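Local coordinates for ATP-dependent DNA helicase (Mycobacterium smegmatis, PDB 5V9X), which couples ATP hydrolysis to 3'-to-5' movement along single-stranded DNA and unwinds RNA:DNA duplexes, at residues E168-M173 against E180-V185; R625-G630 against V835-A840; L713-G718 against P764-E769. All blocks are in the same frame, centred on the assembly; numbering follows the deposited sequence.

Contact 1 of 3, residues E168-M173 against E180-V185. With nucleotides of chain B.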
loop_
_atom_site.group_PDB
_atom_site.type_symbol
_atom_site.label_atom_id
_atom_site.label_comp_id
_atom_site.label_asym_id
_atom_site.label_seq_id
_atom_site.Cartn_x
_atom_site.Cartn_y
_atom_site.Cartn_z
ATOM N N GLU A 168 2.636 -5.923 13.253
ATOM C CA GLU A 168 1.797 -7.017 13.731
ATOM C C GLU A 168 2.465 -7.761 14.881
ATOM O O GLU A 168 1.826 -8.062 15.896
ATOM C CB GLU A 168 1.481 -7.977 12.580
ATOM C CG GLU A 168 0.503 -7.441 11.538
ATOM C CD GLU A 168 1.106 -6.377 10.635
ATOM O OE1 GLU A 168 2.344 -6.196 10.658
ATOM O OE2 GLU A 168 0.339 -5.718 9.899
ATOM N N SER A 169 3.757 -8.065 14.743
ATOM C CA SER A 169 4.441 -8.823 15.786
ATOM C C SER A 169 4.692 -7.973 17.024
ATOM O O SER A 169 4.652 -8.488 18.148
ATOM C CB SER A 169 5.750 -9.397 15.251
ATOM O OG SER A 169 5.513 -10.580 14.510
ATOM N N LEU A 170 4.956 -6.677 16.846
ATOM C CA LEU A 170 5.027 -5.783 17.999
ATOM C C LEU A 170 3.725 -5.814 18.784
ATOM O O LEU A 170 3.731 -5.789 20.020
ATOM C CB LEU A 170 5.343 -4.356 17.553
ATOM C CG LEU A 170 5.409 -3.333 18.692
ATOM C CD1 LEU A 170 6.520 -3.699 19.667
ATOM C CD2 LEU A 170 5.595 -1.918 18.162
ATOM N N PHE A 171 2.598 -5.882 18.075
ATOM C CA PHE A 171 1.301 -6.021 18.727
ATOM C C PHE A 171 1.236 -7.300 19.553
ATOM O O PHE A 171 0.708 -7.300 20.672
ATOM C CB PHE A 171 0.205 -5.996 17.663
ATOM C CG PHE A 171 -1.192 -6.087 18.207
ATOM C CD1 PHE A 171 -1.799 -4.983 18.787
ATOM C CD2 PHE A 171 -1.915 -7.264 18.096
ATOM C CE1 PHE A 171 -3.090 -5.062 19.265
ATOM C CE2 PHE A 171 -3.206 -7.346 18.574
ATOM C CZ PHE A 171 -3.794 -6.244 19.156
ATOM N N LEU A 172 1.786 -8.397 19.024
ATOM C CA LEU A 172 1.735 -9.672 19.735
ATOM C C LEU A 172 2.567 -9.632 21.011
ATOM O O LEU A 172 2.127 -10.117 22.060
ATOM C CB LEU A 172 2.211 -10.800 18.820
ATOM C CG LEU A 172 1.419 -10.968 17.521
ATOM C CD1 LEU A 172 2.000 -12.084 16.661
ATOM C CD2 LEU A 172 -0.044 -11.228 17.822
ATOM N N MET A 173 3.768 -9.057 20.943
ATOM C CA MET A 173 4.615 -8.991 22.128
ATOM C C MET A 173 3.994 -8.105 23.200
ATOM O O MET A 173 4.095 -8.402 24.396
ATOM C CB MET A 173 6.004 -8.488 21.751
ATOM C CG MET A 173 6.709 -9.350 20.722
ATOM S SD MET A 173 8.391 -8.799 20.424
ATOM C CE MET A 173 9.100 -9.024 22.058
ATOM N N GLU A 180 7.489 -7.565 28.756
ATOM C CA GLU A 180 8.390 -7.247 29.855
ATOM C C GLU A 180 9.813 -6.991 29.374
ATOM O O GLU A 180 10.591 -6.350 30.088
ATOM C CB GLU A 180 8.381 -8.375 30.888
ATOM C CG GLU A 180 8.510 -7.897 32.327
ATOM C CD GLU A 180 7.192 -7.400 32.896
ATOM O OE1 GLU A 180 6.151 -8.029 32.613
ATOM O OE2 GLU A 180 7.197 -6.383 33.624
ATOM N N THR A 181 10.172 -7.477 28.185
ATOM C CA THR A 181 11.478 -7.179 27.614
ATOM C C THR A 181 11.533 -5.808 26.954
ATOM O O THR A 181 12.627 -5.340 26.625
ATOM C CB THR A 181 11.869 -8.248 26.588
ATOM O OG1 THR A 181 10.954 -8.215 25.484
ATOM C CG2 THR A 181 11.847 -9.632 27.223
ATOM N N LEU A 182 10.390 -5.154 26.760
ATOM C CA LEU A 182 10.334 -3.860 26.099
ATOM C C LEU A 182 10.271 -2.694 27.076
ATOM O O LEU A 182 10.120 -1.549 26.641
ATOM C CB LEU A 182 9.135 -3.806 25.151
ATOM C CG LEU A 182 9.073 -4.898 24.084
ATOM C CD1 LEU A 182 7.790 -4.796 23.271
ATOM C CD2 LEU A 182 10.292 -4.826 23.178
ATOM N N THR A 183 10.391 -2.950 28.382
ATOM C CA THR A 183 10.252 -1.881 29.365
ATOM C C THR A 183 11.446 -0.934 29.396
ATOM O O THR A 183 11.347 0.131 30.013
ATOM C CB THR A 183 10.034 -2.463 30.766
ATOM O OG1 THR A 183 11.147 -3.290 31.125
ATOM C CG2 THR A 183 8.759 -3.287 30.816
ATOM N N SER A 184 12.559 -1.283 28.755
ATOM C CA SER A 184 13.746 -0.438 28.753
ATOM C C SER A 184 13.983 0.259 27.421
ATOM O O SER A 184 15.003 0.943 27.272
ATOM C CB SER A 184 14.985 -1.261 29.127
ATOM O OG SER A 184 14.880 -1.783 30.440
ATOM N N VAL A 185 13.072 0.107 26.455
ATOM C CA VAL A 185 13.289 0.661 25.124
ATOM C C VAL A 185 13.444 2.171 25.205
ATOM O O VAL A 185 12.607 2.871 25.787
ATOM C CB VAL A 185 12.136 0.268 24.188
ATOM C CG1 VAL A 185 12.171 1.107 22.917
ATOM C CG2 VAL A 185 12.209 -1.212 23.846
ATOM P P DC B 10 4.453 -10.969 10.819
ATOM O OP1 DC B 10 4.855 -10.271 12.060
ATOM O OP2 DC B 10 5.447 -11.743 10.045
ATOM O "O5'" DC B 10 3.256 -11.967 11.153
ATOM C "C5'" DC B 10 2.243 -11.578 12.053
ATOM C "C4'" DC B 10 1.192 -12.662 12.152
ATOM O "O4'" DC B 10 0.353 -12.634 10.974
ATOM C "C3'" DC B 10 1.750 -14.087 12.245
ATOM O "O3'" DC B 10 1.251 -14.722 13.397
ATOM C "C2'" DC B 10 1.246 -14.771 10.970
ATOM C "C1'" DC B 10 0.010 -13.954 10.649
ATOM N N1 DC B 10 -0.384 -14.009 9.217
ATOM C C2 DC B 10 -1.735 -14.132 8.882
ATOM O O2 DC B 10 -2.575 -14.182 9.789
ATOM N N3 DC B 10 -2.086 -14.186 7.572
ATOM C C4 DC B 10 -1.143 -14.126 6.627
ATOM N N4 DC B 10 -1.533 -14.186 5.349
ATOM C C5 DC B 10 0.241 -14.004 6.952
ATOM C C6 DC B 10 0.572 -13.950 8.246
#
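In the first RecA-like domain, helix 167-174, whose N-terminal end carries what is probably helicase motif Ib, packs through Leu-170 and Met-173 on Leu-182 and Thr-181 of the loop leading to strand 187-191. The contact is largely apolar, with one methyl resting on a hydroxyl; long, flexible Leu-170 and Met-173 suit the helix side because they can span the gap to the loop. Leu-170 CD1 meets Leu-182 CD1 at 4.0 Å, the two side chains crossing at a slant. With CG of Leu-170 anti to the backbone N (chi1 179°), the torsion swings CD1 over to Leu-182. Met-173 adds its CB at 4.4 Å from the same Leu-182 CD1, so that one methyl serves two helix residues. The Met-173 chain bends at chi3 (62°), and Met-173 CE lies 4.0 Å from Thr-181 OG1, a packing contact only; that hydroxyl is hydrogen-bonded to Ala-178 O. Helix 200-213 packs against the same pair of leucines, Leu-209 touching Leu-170 and Leu-212 touching Leu-182.

One turn nearer its N-terminal end, helix 167-174 meets the DNA. Glu-168 is salt-bridged to Arg-201, and its CB packs on the sugar of DC10 of chain B. Small enough to let the backbone come close, Ser-169 grips the strand directly: its OG donates a hydrogen bond of 2.6 Å to OP1 of DC10 of chain B.

Contact 2 of 3, residues R625-G630 against V835-A840; sequences RPAELG and VYDVPA
Two helix N-termini meet here: the start of helix 627-640 lies against the start of helix 838-849, with Ala-627 of the first facing Asp-837 and Ala-840 of the second. The later helix belongs to the DEAD/H-associated region, so the contact joins that C-terminal part of the chain to the helix that follows Pro-626. Ala-627 CB is the point of meeting. It touches Ala-840 CB at 3.7 Å and Asp-837 OD2 at 3.6 Å, and the alpha carbons of the two alanines stand 6.6 Å apart. Small methyl side chains suit such close backbones.

Asp-837 holds the N-cap position, and its side chain does two things. A chi1 of -174° sets the carboxylate over the first turn of its own helix, where Asp-837 OD1 accepts a weak capping bond of 3.3 Å from Ala-840 N; the other oxygen, OD2, rests on the Ala-627 methyl. Pro-839 fits the same turn because an amide there would have no helical acceptor. In helix 627-640, Pro-626 is the N-cap residue, and Pro-626 O accepts a hydrogen bond from Gly-630 N at 2.8 Å.

The surroundings anchor both starts. Arg-708 of helix 707-725 bonds to the backbone of Asp-837 and to Val-835 O, while Glu-628 forms a salt bridge with Arg-230, reaching back to the first RecA-like domain. Across the contact itself the chemistry is only van der Waals, between small groups at the protein surface. The carboxylate of Asp-837 would nevertheless be expected to gain from the partial positive charge at the start of its own helix, and perhaps from that of the neighbouring one.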
loop_
_atom_site.group_PDB
_atom_site.type_symbol
_atom_site.label_atom_id
_atom_site.label_comp_id
_atom_site.label_asym_id
_atom_site.label_seq_id
_atom_site.Cartn_x
_atom_site.Cartn_y
_atom_site.Cartn_z
ATOM N N ARG A 625 -7.171 4.604 -8.125
ATOM C CA ARG A 625 -6.323 5.721 -8.534
ATOM C C ARG A 625 -6.712 6.988 -7.780
ATOM O O ARG A 625 -7.906 7.296 -7.664
ATOM C CB ARG A 625 -6.429 5.957 -10.039
ATOM C CG ARG A 625 -5.144 6.477 -10.662
ATOM C CD ARG A 625 -5.391 7.527 -11.733
ATOM N NE ARG A 625 -6.185 7.031 -12.855
ATOM C CZ ARG A 625 -5.704 6.260 -13.825
ATOM N NH1 ARG A 625 -4.434 5.882 -13.807
ATOM N NH2 ARG A 625 -6.495 5.862 -14.809
ATOM N N PRO A 626 -5.752 7.742 -7.257
ATOM C CA PRO A 626 -6.075 9.002 -6.585
ATOM C C PRO A 626 -6.364 10.116 -7.582
ATOM O O PRO A 626 -5.947 10.082 -8.740
ATOM C CB PRO A 626 -4.815 9.299 -5.768
ATOM C CG PRO A 626 -3.720 8.646 -6.525
ATOM C CD PRO A 626 -4.317 7.416 -7.162
ATOM N N ALA A 627 -7.084 11.133 -7.092
ATOM C CA ALA A 627 -7.634 12.157 -7.977
ATOM C C ALA A 627 -6.541 13.017 -8.605
ATOM O O ALA A 627 -6.632 13.370 -9.787
ATOM C CB ALA A 627 -8.628 13.033 -7.214
ATOM N N GLU A 628 -5.510 13.377 -7.835
ATOM C CA GLU A 628 -4.436 14.195 -8.390
ATOM C C GLU A 628 -3.680 13.449 -9.481
ATOM O O GLU A 628 -3.316 14.037 -10.506
ATOM C CB GLU A 628 -3.479 14.646 -7.287
ATOM C CG GLU A 628 -3.704 16.082 -6.838
ATOM C CD GLU A 628 -2.497 16.669 -6.133
ATOM O OE1 GLU A 628 -1.384 16.129 -6.313
ATOM O OE2 GLU A 628 -2.661 17.669 -5.397
ATOM N N LEU A 629 -3.427 12.154 -9.280
ATOM C CA LEU A 629 -2.812 11.366 -10.344
ATOM C C LEU A 629 -3.776 11.161 -11.505
ATOM O O LEU A 629 -3.352 11.125 -12.665
ATOM C CB LEU A 629 -2.334 10.018 -9.803
ATOM C CG LEU A 629 -1.653 9.133 -10.850
ATOM C CD1 LEU A 629 -0.404 9.812 -11.400
ATOM C CD2 LEU A 629 -1.325 7.761 -10.288
ATOM N N GLY A 630 -5.070 11.025 -11.214
ATOM C CA GLY A 630 -6.047 10.949 -12.284
ATOM C C GLY A 630 -6.052 12.195 -13.145
ATOM O O GLY A 630 -6.171 12.116 -14.370
ATOM N N VAL A 835 -12.049 5.203 1.017
ATOM C CA VAL A 835 -12.203 4.594 -0.300
ATOM C C VAL A 835 -12.598 5.661 -1.311
ATOM O O VAL A 835 -11.918 5.853 -2.326
ATOM C CB VAL A 835 -13.239 3.456 -0.270
ATOM C CG1 VAL A 835 -13.301 2.758 -1.620
ATOM C CG2 VAL A 835 -12.904 2.472 0.835
ATOM N N TYR A 836 -13.702 6.355 -1.046
ATOM C CA TYR A 836 -14.150 7.424 -1.922
ATOM C C TYR A 836 -13.313 8.683 -1.702
ATOM O O TYR A 836 -12.563 8.810 -0.729
ATOM C CB TYR A 836 -15.627 7.745 -1.687
ATOM C CG TYR A 836 -16.596 6.614 -1.967
ATOM C CD1 TYR A 836 -16.256 5.563 -2.811
ATOM C CD2 TYR A 836 -17.859 6.603 -1.385
ATOM C CE1 TYR A 836 -17.146 4.534 -3.064
ATOM C CE2 TYR A 836 -18.753 5.578 -1.631
ATOM C CZ TYR A 836 -18.394 4.547 -2.471
ATOM O OH TYR A 836 -19.287 3.527 -2.714
ATOM N N ASP A 837 -13.456 9.627 -2.635
ATOM C CA ASP A 837 -12.893 10.973 -2.521
ATOM C C ASP A 837 -14.013 11.928 -2.927
ATOM O O ASP A 837 -14.085 12.371 -4.075
ATOM C CB ASP A 837 -11.641 11.141 -3.387
ATOM C CG ASP A 837 -10.960 12.485 -3.183
ATOM O OD1 ASP A 837 -11.439 13.286 -2.352
ATOM O OD2 ASP A 837 -9.941 12.743 -3.862
ATOM N N VAL A 838 -14.891 12.232 -1.977
ATOM C CA VAL A 838 -16.068 13.060 -2.239
ATOM C C VAL A 838 -15.670 14.508 -2.519
ATOM O O VAL A 838 -16.214 15.107 -3.457
ATOM C CB VAL A 838 -17.080 12.962 -1.084
ATOM C CG1 VAL A 838 -18.258 13.889 -1.332
ATOM C CG2 VAL A 838 -17.560 11.527 -0.923
ATOM N N PRO A 839 -14.750 15.123 -1.754
ATOM C CA PRO A 839 -14.284 16.468 -2.142
ATOM C C PRO A 839 -13.813 16.564 -3.585
ATOM O O PRO A 839 -14.056 17.587 -4.239
ATOM C CB PRO A 839 -13.146 16.732 -1.150
ATOM C CG PRO A 839 -13.566 16.017 0.064
ATOM C CD PRO A 839 -14.237 14.755 -0.420
ATOM N N ALA A 840 -13.152 15.529 -4.107
ATOM C CA ALA A 840 -12.757 15.554 -5.511
ATOM C C ALA A 840 -13.970 15.448 -6.426
ATOM O O ALA A 840 -14.044 16.138 -7.451
ATOM C CB ALA A 840 -11.764 14.433 -5.806
#

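Contact 3 of 3, residues L713-G718 against P764-E769; sequences LALAVG and PIVTAE
Within the DEAD/H-associated region, helix 707-725 and helix 759-769 form a nearly perpendicular helix pair, with Leu-715 and Ala-716 of one set against Ile-765, Val-766 and Glu-769 of the other. The axes of the short segments approach to 9.0 Å at a crossing angle of 83°, so the helices meet over a compact patch and then diverge.

The tight part is apolar. Ile-765 CG2 lies on Ala-716, 3.8 Å from its CB and as near to its CA; a small residue suits this place because it lets the branched isoleucine settle on the helix backbone. Of the two branches of Ile-765, it is CG2, held beside the carbonyl carbon, that makes this touch. Leu-715 CD1 reaches Val-766 CG1 at 4.3 Å, while close to the backbone Leu-715 CB lies 4.0 Å from Glu-769 CB.

On the solvent side the packing gives way to polar and charged groups. Thr-767 and Ala-768 lie on the exposed side of helix 759-769, and the hydroxyl of Thr-767 bonds back to Glu-763 O. Glu-769 spans the two regimes: its aliphatic stem packs against helix 707-725, while its acid end suits the basic residues one and two turns farther along that helix. The chain bends at chi2 (-56°), and the carboxylate makes salt bridges with both, OE2 to Arg-719 NH1 and OE1 to Arg-722 NH2.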
loop_
_atom_site.group_PDB
_atom_site.type_symbol
_atom_site.label_atom_id
_atom_site.label_comp_id
_atom_site.label_asym_id
_atom_site.label_seq_id
_atom_site.Cartn_x
_atom_site.Cartn_y
_atom_site.Cartn_z
ATOM N N LEU A 713 -19.661 8.286 -7.894
ATOM C CA LEU A 713 -20.426 8.797 -9.027
ATOM C C LEU A 713 -21.344 7.728 -9.603
ATOM O O LEU A 713 -22.457 8.043 -10.041
ATOM C CB LEU A 713 -19.483 9.335 -10.105
ATOM C CG LEU A 713 -20.159 9.939 -11.340
ATOM C CD1 LEU A 713 -21.176 10.992 -10.937
ATOM C CD2 LEU A 713 -19.127 10.527 -12.288
ATOM N N ALA A 714 -20.907 6.465 -9.598
ATOM C CA ALA A 714 -21.777 5.384 -10.047
ATOM C C ALA A 714 -22.971 5.204 -9.118
ATOM O O ALA A 714 -24.066 4.864 -9.579
ATOM C CB ALA A 714 -20.983 4.083 -10.161
ATOM N N LEU A 715 -22.780 5.420 -7.812
ATOM C CA LEU A 715 -23.905 5.388 -6.883
ATOM C C LEU A 715 -24.960 6.417 -7.263
ATOM O O LEU A 715 -26.160 6.120 -7.254
ATOM C CB LEU A 715 -23.419 5.642 -5.455
ATOM C CG LEU A 715 -22.491 4.620 -4.802
ATOM C CD1 LEU A 715 -22.001 5.142 -3.463
ATOM C CD2 LEU A 715 -23.205 3.293 -4.632
ATOM N N ALA A 716 -24.529 7.635 -7.596
ATOM C CA ALA A 716 -25.472 8.687 -7.955
ATOM C C ALA A 716 -26.184 8.363 -9.261
ATOM O O ALA A 716 -27.405 8.522 -9.369
ATOM C CB ALA A 716 -24.743 10.027 -8.052
ATOM N N VAL A 717 -25.431 7.911 -10.268
ATOM C CA VAL A 717 -26.034 7.515 -11.538
ATOM C C VAL A 717 -27.016 6.371 -11.327
ATOM O O VAL A 717 -28.100 6.344 -11.924
ATOM C CB VAL A 717 -24.936 7.139 -12.552
ATOM C CG1 VAL A 717 -25.549 6.584 -13.826
ATOM C CG2 VAL A 717 -24.060 8.345 -12.860
ATOM N N GLY A 718 -26.655 5.410 -10.474
ATOM C CA GLY A 718 -27.549 4.294 -10.209
ATOM C C GLY A 718 -28.872 4.739 -9.622
ATOM O O GLY A 718 -29.939 4.298 -10.056
ATOM N N PRO A 764 -24.905 14.502 -0.226
ATOM C CA PRO A 764 -26.077 13.828 0.361
ATOM C C PRO A 764 -26.447 12.543 -0.357
ATOM O O PRO A 764 -26.765 11.544 0.301
ATOM C CB PRO A 764 -27.184 14.884 0.243
ATOM C CG PRO A 764 -26.469 16.176 0.139
ATOM C CD PRO A 764 -25.229 15.880 -0.635
ATOM N N ILE A 765 -26.417 12.544 -1.692
ATOM C CA ILE A 765 -26.768 11.348 -2.459
ATOM C C ILE A 765 -25.855 10.187 -2.083
ATOM O O ILE A 765 -26.321 9.081 -1.779
ATOM C CB ILE A 765 -26.706 11.643 -3.968
ATOM C CG1 ILE A 765 -27.875 12.530 -4.397
ATOM C CG2 ILE A 765 -26.685 10.349 -4.770
ATOM C CD1 ILE A 765 -27.775 13.010 -5.830
ATOM N N VAL A 766 -24.541 10.422 -2.104
ATOM C CA VAL A 766 -23.584 9.364 -1.792
ATOM C C VAL A 766 -23.824 8.821 -0.388
ATOM O O VAL A 766 -23.689 7.616 -0.140
ATOM C CB VAL A 766 -22.144 9.883 -1.967
ATOM C CG1 VAL A 766 -21.140 8.866 -1.453
ATOM C CG2 VAL A 766 -21.872 10.196 -3.430
ATOM N N THR A 767 -24.203 9.696 0.547
ATOM C CA THR A 767 -24.463 9.252 1.913
ATOM C C THR A 767 -25.682 8.338 1.975
ATOM O O THR A 767 -25.706 7.379 2.755
ATOM C CB THR A 767 -24.649 10.459 2.831
ATOM O OG1 THR A 767 -23.506 11.314 2.728
ATOM C CG2 THR A 767 -24.800 10.018 4.279
ATOM N N ALA A 768 -26.695 8.608 1.150
ATOM C CA ALA A 768 -27.915 7.810 1.184
ATOM C C ALA A 768 -27.758 6.475 0.465
ATOM O O ALA A 768 -28.443 5.506 0.813
ATOM C CB ALA A 768 -29.073 8.597 0.569
ATOM N N GLU A 769 -26.866 6.398 -0.520
ATOM C CA GLU A 769 -26.750 5.199 -1.342
ATOM C C GLU A 769 -25.695 4.225 -0.845
ATOM O O GLU A 769 -25.802 3.023 -1.117
ATOM C CB GLU A 769 -26.434 5.582 -2.792
ATOM C CG GLU A 769 -27.541 6.366 -3.463
ATOM C CD GLU A 769 -28.862 5.630 -3.429
ATOM O OE1 GLU A 769 -28.859 4.389 -3.583
ATOM O OE2 GLU A 769 -29.905 6.289 -3.239
#

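How the contacts relate
From the N terminus, contact 1 comes first and closes a short loop inside the first RecA-like domain, joining helix 167-174 to the approach to strand 187-191. Contact 2 opens much later, at residues 625-630, and closes at 835-840 after 204 intervening residues, joining the starts of helices 627-640 and 838-849. Contact 3, a far smaller loop from 713-718 to 764-769, is nested inside it and joins helix 707-725 to helix 759-769. The two touch through Tyr-836, which packs on Leu-715 and Val-766. Contacts 1 and 2 lie on opposite sides of the chain's centre, their own centres about 37 Å apart, and contact 1 is in direct touch with neither of the others.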